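Local atomic coordinates of beta-fructofuranosidase (Bifidobacterium adolescentis, PDB entry 6NOB), a protein that probably hydrolyses the terminal beta-fructofuranoside linkages of sugars such as sucrose, as a member of glycoside hydrolase family 32. Residues Arg285-Thr290 and Arg357-Val362; Pro516-Tyr521 and Val585-Asn590. All coordinates share one frame; numbering follows the deposited sequence.

How the contacts relate
Contact 1 and contact 2 lie on opposite sides of the chain's centre, their own centres about 42 Å apart and their nearest atoms about 28 Å apart, so neither touches the other. They follow one another along the chain: 285-290 and 357-362 belong to the five-bladed beta-propeller expected of family 32, whereas 516-521 and 585-590 belong to the C-terminal beta-sandwich. Contact 1 links two strands of one sheet that are not direct neighbours, through side chains alone; contact 2 joins adjacent antiparallel strands through their backbones. A bound PEG molecule lies about 5 Å from the side chain of Tyr287 in contact 1.

Contact 1 of 2, residues Arg285-Thr290 and Arg357-Val362; sequences RAYMVT and RYEGPV
Two arginines, Arg285 and Arg357, stack across a side-chain contact between second-neighbour strands of one propeller sheet. Strand 337-347 runs between strands 285-295 and 357-365, so the two segments share no backbone hydrogen bond; their short axes stay 9.0 Å apart and cross at -57°. The side chains must therefore reach over the middle strand. Both arginine chains bend at chi3; they cross at about a right angle, and their guanidinium groups lie flat on each other, planes 15° apart and centres separated by 3.6 Å. The overlap is offset: NE of Arg285 sits above the rim of the Arg357 group, 3.3 Å from Arg357 NH2, a pair of donors that cannot bond to each other. Glu359 lies at the edge of the Arg357 guanidinium, in its plane. Arg357 NE and NH2 both donate to the single oxygen Glu359 OE1, NH2 at 2.8 Å on the syn lone pair and NE from above the carboxylate plane. Ser345, on the intervening strand, is hydrogen-bonded through OG to both Arg285 NE and Glu359 OE1 and so ties the two sides together. The other carboxylate oxygen, Glu359 OE2, accepts from a water 3.2 Å away that also meets Tyr287 OH, in the plane of the tyrosine ring; this hydroxyl is bonded to Asp282 N as well. Tyr287 CE2 also approaches Glu359 CD obliquely, at 4.3 Å. At the far end of the contact the link turns apolar, Val289 CG1 meeting Val362 CG1 at 4.3 Å. Two like charges stacked this closely would be expected to repel; the Glu359 carboxylate, bound to Arg357 and with OE1 4.5 Å from Arg285 NE, probably offsets part of this.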
loop_
_atom_site.group_PDB
_atom_site.type_symbol
_atom_site.label_atom_id
_atom_site.label_comp_id
_atom_site.label_asym_id
_atom_site.label_seq_id
_atom_site.Cartn_x
_atom_site.Cartn_y
_atom_site.Cartn_z
ATOM N N ARG A 285 0.669 24.984 14.156
ATOM C CA ARG A 285 -0.365 24.359 13.344
ATOM C C ARG A 285 0.167 23.080 12.716
ATOM O O ARG A 285 1.342 23.000 12.344
ATOM C CB ARG A 285 -0.863 25.312 12.246
ATOM C CG ARG A 285 -1.425 26.630 12.768
ATOM C CD ARG A 285 -1.948 27.507 11.634
ATOM N NE ARG A 285 -3.240 27.047 11.132
ATOM C CZ ARG A 285 -4.411 27.369 11.675
ATOM N NH1 ARG A 285 -4.456 28.155 12.742
ATOM N NH2 ARG A 285 -5.537 26.902 11.154
ATOM N N ALA A 286 -0.700 22.076 12.615
ATOM C CA ALA A 286 -0.412 20.869 11.856
ATOM C C ALA A 286 -0.908 21.040 10.428
ATOM O O ALA A 286 -1.871 21.765 10.173
ATOM C CB ALA A 286 -1.069 19.648 12.499
ATOM N N TYR A 287 -0.247 20.363 9.494
ATOM C CA TYR A 287 -0.509 20.556 8.077
ATOM C C TYR A 287 -0.955 19.256 7.424
ATOM O O TYR A 287 -0.422 18.182 7.720
ATOM C CB TYR A 287 0.726 21.129 7.375
ATOM C CG TYR A 287 0.911 22.594 7.688
ATOM C CD1 TYR A 287 1.550 22.996 8.856
ATOM C CD2 TYR A 287 0.409 23.575 6.840
ATOM C CE1 TYR A 287 1.706 24.339 9.160
ATOM C CE2 TYR A 287 0.561 24.918 7.132
ATOM C CZ TYR A 287 1.209 25.294 8.294
ATOM O OH TYR A 287 1.362 26.630 8.592
ATOM N N MET A 288 -1.942 19.371 6.534
ATOM C CA MET A 288 -2.580 18.237 5.878
ATOM C C MET A 288 -2.559 18.468 4.374
ATOM O O MET A 288 -3.029 19.508 3.896
ATOM C CB MET A 288 -4.022 18.061 6.377
ATOM C CG MET A 288 -4.878 17.082 5.571
ATOM S SD MET A 288 -6.660 17.270 5.857
ATOM C CE MET A 288 -6.811 16.848 7.592
ATOM N N VAL A 289 -2.011 17.513 3.630
ATOM C CA VAL A 289 -2.095 17.522 2.174
ATOM C C VAL A 289 -3.208 16.575 1.754
ATOM O O VAL A 289 -3.420 15.524 2.374
ATOM C CB VAL A 289 -0.758 17.133 1.513
ATOM C CG1 VAL A 289 0.283 18.208 1.754
ATOM C CG2 VAL A 289 -0.270 15.790 2.026
ATOM N N THR A 290 -3.937 16.959 0.712
ATOM C CA THR A 290 -4.969 16.121 0.128
ATOM C C THR A 290 -4.758 16.078 -1.379
ATOM O O THR A 290 -4.179 16.992 -1.971
ATOM C CB THR A 290 -6.380 16.634 0.463
ATOM O OG1 THR A 290 -6.392 18.067 0.443
ATOM C CG2 THR A 290 -6.803 16.160 1.843
ATOM N N ARG A 357 -8.030 25.002 7.961
ATOM C CA ARG A 357 -7.958 26.190 7.121
ATOM C C ARG A 357 -7.321 25.842 5.781
ATOM O O ARG A 357 -6.242 25.247 5.738
ATOM C CB ARG A 357 -7.147 27.271 7.835
ATOM C CG ARG A 357 -7.091 28.613 7.139
ATOM C CD ARG A 357 -6.300 29.601 7.985
ATOM N NE ARG A 357 -4.881 29.257 8.039
ATOM C CZ ARG A 357 -4.027 29.738 8.937
ATOM N NH1 ARG A 357 -4.449 30.582 9.871
ATOM N NH2 ARG A 357 -2.751 29.375 8.905
ATOM N N TYR A 358 -7.991 26.213 4.691
ATOM C CA TYR A 358 -7.448 25.954 3.364
ATOM C C TYR A 358 -6.283 26.897 3.084
ATOM O O TYR A 358 -6.417 28.119 3.198
ATOM C CB TYR A 358 -8.534 26.113 2.300
ATOM C CG TYR A 358 -8.054 25.852 0.886
ATOM C CD1 TYR A 358 -7.135 24.846 0.621
ATOM C CD2 TYR A 358 -8.522 26.611 -0.182
ATOM C CE1 TYR A 358 -6.690 24.603 -0.664
ATOM C CE2 TYR A 358 -8.083 26.375 -1.473
ATOM C CZ TYR A 358 -7.165 25.370 -1.707
ATOM O OH TYR A 358 -6.718 25.124 -2.985
ATOM N N GLU A 359 -5.137 26.326 2.717
ATOM C CA GLU A 359 -3.917 27.091 2.499
ATOM C C GLU A 359 -3.542 27.223 1.028
ATOM O O GLU A 359 -2.494 27.802 0.722
ATOM C CB GLU A 359 -2.753 26.452 3.267
ATOM C CG GLU A 359 -2.977 26.329 4.768
ATOM C CD GLU A 359 -2.480 27.541 5.534
ATOM O OE1 GLU A 359 -2.806 27.670 6.731
ATOM O OE2 GLU A 359 -1.759 28.370 4.936
ATOM N N GLY A 360 -4.359 26.710 0.113
ATOM C CA GLY A 360 -4.028 26.725 -1.291
ATOM C C GLY A 360 -3.275 25.476 -1.700
ATOM O O GLY A 360 -2.921 24.635 -0.866
ATOM N N PRO A 361 -3.026 25.321 -3.001
ATOM C CA PRO A 361 -2.239 24.171 -3.475
ATOM C C PRO A 361 -0.760 24.367 -3.179
ATOM O O PRO A 361 -0.127 25.290 -3.697
ATOM C CB PRO A 361 -2.516 24.152 -4.983
ATOM C CG PRO A 361 -2.822 25.577 -5.317
ATOM C CD PRO A 361 -3.547 26.134 -4.114
ATOM N N VAL A 362 -0.208 23.492 -2.335
ATOM C CA VAL A 362 1.225 23.542 -2.061
ATOM C C VAL A 362 2.016 23.075 -3.277
ATOM O O VAL A 362 3.176 23.464 -3.461
ATOM C CB VAL A 362 1.560 22.709 -0.806
ATOM C CG1 VAL A 362 1.378 21.225 -1.079
ATOM C CG2 VAL A 362 2.974 22.999 -0.323
HETATM O O HOH W 1 0.578 28.484 7.161
#

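Contact 2 of 2, residues Pro516-Tyr521 and Val585-Asn590; sequences PGNAYY and VFFDRN
With CG set between the backbone N and the carbonyl carbon (chi1 66°), Tyr520 brings its ring to Phe587 CB, while Phe587 holds its own CG anti to the backbone N (chi1 -176°), turning the CD2-CE2 side of its ring to Asn518. Both aromatics belong to the C-terminal beta-sandwich, where strands 519-526 and 582-588 are antiparallel neighbours. Tyr520 and Phe587 form a hydrogen-bonded pair: Tyr520 N donates to Phe587 O at 2.9 Å and Phe587 N returns a bond to Tyr520 O at 3.1 Å. On their face of the sheet, Phe587 CB rests off-centre over the Tyr520 ring, 4.1 Å from its centroid, while the two rings meet obliquely. Tyr520 OH reaches Leu536 O, and Phe587 touches Ala537; both partners are on strand 532-540 of the second sheet, so this face looks into the sandwich. The Asn518 amide comes obliquely to the Phe587 ring, OD1 3.2 Å from Phe587 CE2, and its ND2 bonds to Ala610 O. The opposite face carries the non-hydrogen-bonded pairs Ala519-Asp588 and Tyr521-Phe586. Here the edge of Tyr521 is directed at the face of Phe586, CD2 lying 3.5 Å from Phe586 CZ with the planes at 60°; Tyr521 OH bonds to Glu584. Asp588 accepts through its carboxylate from the backbone N of Gly119 and Ala120 and from His121 ND1, which ties the sandwich to the chain leading into the propeller. Where the regular pairing gives out, Arg589 N still bonds to Asn518 O at 3.0 Å, and Arg589 NE is held by Arg117 O. A water closes this end, donating to Gly517 O at 2.6 Å and accepting from Arg589 NH1 in the plane of the guanidinium.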
loop_
_atom_site.group_PDB
_atom_site.type_symbol
_atom_site.label_atom_id
_atom_site.label_comp_id
_atom_site.label_asym_id
_atom_site.label_seq_id
_atom_site.Cartn_x
_atom_site.Cartn_y
_atom_site.Cartn_z
ATOM N N PRO A 516 17.068 -21.496 -2.823
ATOM C CA PRO A 516 16.094 -22.414 -2.212
ATOM C C PRO A 516 14.757 -21.720 -2.005
ATOM O O PRO A 516 14.697 -20.604 -1.483
ATOM C CB PRO A 516 16.746 -22.795 -0.876
ATOM C CG PRO A 516 18.185 -22.380 -0.999
ATOM C CD PRO A 516 18.192 -21.203 -1.920
ATOM N N GLY A 517 13.683 -22.387 -2.422
ATOM C CA GLY A 517 12.355 -21.818 -2.309
ATOM C C GLY A 517 12.107 -20.593 -3.157
ATOM O O GLY A 517 11.087 -19.923 -2.965
ATOM N N ASN A 518 13.014 -20.280 -4.087
ATOM C CA ASN A 518 12.902 -19.118 -4.973
ATOM C C ASN A 518 12.713 -17.822 -4.187
ATOM O O ASN A 518 11.955 -16.935 -4.587
ATOM C CB ASN A 518 11.780 -19.301 -5.996
ATOM C CG ASN A 518 12.088 -18.621 -7.315
ATOM O OD1 ASN A 518 13.041 -17.845 -7.412
ATOM N ND2 ASN A 518 11.291 -18.913 -8.341
ATOM N N ALA A 519 13.414 -17.708 -3.062
ATOM C CA ALA A 519 13.412 -16.492 -2.256
ATOM C C ALA A 519 14.840 -16.233 -1.808
ATOM O O ALA A 519 15.401 -17.024 -1.045
ATOM C CB ALA A 519 12.479 -16.623 -1.049
ATOM N N TYR A 520 15.429 -15.134 -2.279
ATOM C CA TYR A 520 16.841 -14.883 -2.031
ATOM C C TYR A 520 17.115 -13.387 -1.984
ATOM O O TYR A 520 16.288 -12.561 -2.378
ATOM C CB TYR A 520 17.720 -15.542 -3.101
ATOM C CG TYR A 520 17.541 -14.961 -4.490
ATOM C CD1 TYR A 520 16.559 -15.446 -5.344
ATOM C CD2 TYR A 520 18.356 -13.932 -4.946
ATOM C CE1 TYR A 520 16.392 -14.924 -6.616
ATOM C CE2 TYR A 520 18.195 -13.401 -6.212
ATOM C CZ TYR A 520 17.213 -13.902 -7.043
ATOM O OH TYR A 520 17.051 -13.378 -8.307
ATOM N N TYR A 521 18.311 -13.058 -1.507
ATOM C CA TYR A 521 18.860 -11.712 -1.535
ATOM C C TYR A 521 20.197 -11.764 -2.260
ATOM O O TYR A 521 20.947 -12.735 -2.118
ATOM C CB TYR A 521 19.029 -11.165 -0.107
ATOM C CG TYR A 521 20.043 -10.050 0.041
ATOM C CD1 TYR A 521 21.378 -10.325 0.311
ATOM C CD2 TYR A 521 19.658 -8.721 -0.072
ATOM C CE1 TYR A 521 22.304 -9.308 0.447
ATOM C CE2 TYR A 521 20.575 -7.701 0.069
ATOM C CZ TYR A 521 21.896 -7.999 0.326
ATOM O OH TYR A 521 22.813 -6.982 0.462
ATOM N N VAL A 585 19.370 -6.952 -4.776
ATOM C CA VAL A 585 18.154 -7.595 -5.263
ATOM C C VAL A 585 17.488 -8.359 -4.128
ATOM O O VAL A 585 18.136 -9.166 -3.451
ATOM C CB VAL A 585 18.447 -8.550 -6.437
ATOM C CG1 VAL A 585 17.158 -9.173 -6.947
ATOM C CG2 VAL A 585 19.174 -7.817 -7.553
ATOM N N PHE A 586 16.196 -8.106 -3.927
ATOM C CA PHE A 586 15.330 -8.933 -3.090
ATOM C C PHE A 586 14.292 -9.572 -4.005
ATOM O O PHE A 586 13.442 -8.868 -4.565
ATOM C CB PHE A 586 14.630 -8.116 -2.002
ATOM C CG PHE A 586 15.550 -7.526 -0.966
ATOM C CD1 PHE A 586 16.251 -6.359 -1.221
ATOM C CD2 PHE A 586 15.674 -8.116 0.281
ATOM C CE1 PHE A 586 17.081 -5.806 -0.262
ATOM C CE2 PHE A 586 16.504 -7.568 1.245
ATOM C CZ PHE A 586 17.208 -6.410 0.972
ATOM N N PHE A 587 14.349 -10.892 -4.162
ATOM C CA PHE A 587 13.307 -11.625 -4.873
ATOM C C PHE A 587 12.629 -12.583 -3.908
ATOM O O PHE A 587 13.286 -13.453 -3.328
ATOM C CB PHE A 587 13.851 -12.392 -6.077
ATOM C CG PHE A 587 12.775 -13.071 -6.870
ATOM C CD1 PHE A 587 11.959 -12.337 -7.715
ATOM C CD2 PHE A 587 12.547 -14.432 -6.739
ATOM C CE1 PHE A 587 10.951 -12.949 -8.435
ATOM C CE2 PHE A 587 11.539 -15.051 -7.457
ATOM C CZ PHE A 587 10.739 -14.307 -8.305
ATOM N N ASP A 588 11.311 -12.437 -3.760
ATOM C CA ASP A 588 10.538 -13.156 -2.752
ATOM C C ASP A 588 9.402 -13.915 -3.448
ATOM O O ASP A 588 8.237 -13.518 -3.382
ATOM C CB ASP A 588 10.013 -12.187 -1.688
ATOM C CG ASP A 588 9.281 -12.888 -0.561
ATOM O OD1 ASP A 588 9.479 -14.109 -0.381
ATOM O OD2 ASP A 588 8.510 -12.209 0.149
ATOM N N ARG A 589 9.767 -15.002 -4.134
ATOM C CA ARG A 589 8.833 -15.943 -4.752
ATOM C C ARG A 589 8.043 -15.342 -5.913
ATOM O O ARG A 589 8.073 -15.881 -7.025
ATOM C CB ARG A 589 7.879 -16.513 -3.697
ATOM C CG ARG A 589 8.551 -17.492 -2.741
ATOM C CD ARG A 589 7.811 -17.581 -1.418
ATOM N NE ARG A 589 6.485 -18.171 -1.569
ATOM C CZ ARG A 589 6.239 -19.477 -1.527
ATOM N NH1 ARG A 589 7.234 -20.335 -1.339
ATOM N NH2 ARG A 589 5.000 -19.926 -1.673
ATOM N N ASN A 590 7.324 -14.238 -5.680
ATOM C CA ASN A 590 6.508 -13.665 -6.745
ATOM C C ASN A 590 6.610 -12.144 -6.820
ATOM O O ASN A 590 5.687 -11.499 -7.332
ATOM C CB ASN A 590 5.036 -14.077 -6.592
ATOM C CG ASN A 590 4.406 -13.554 -5.312
ATOM O OD1 ASN A 590 5.066 -12.919 -4.486
ATOM N ND2 ASN A 590 3.115 -13.817 -5.142
HETATM O O HOH W 2 9.994 -19.919 -0.656
#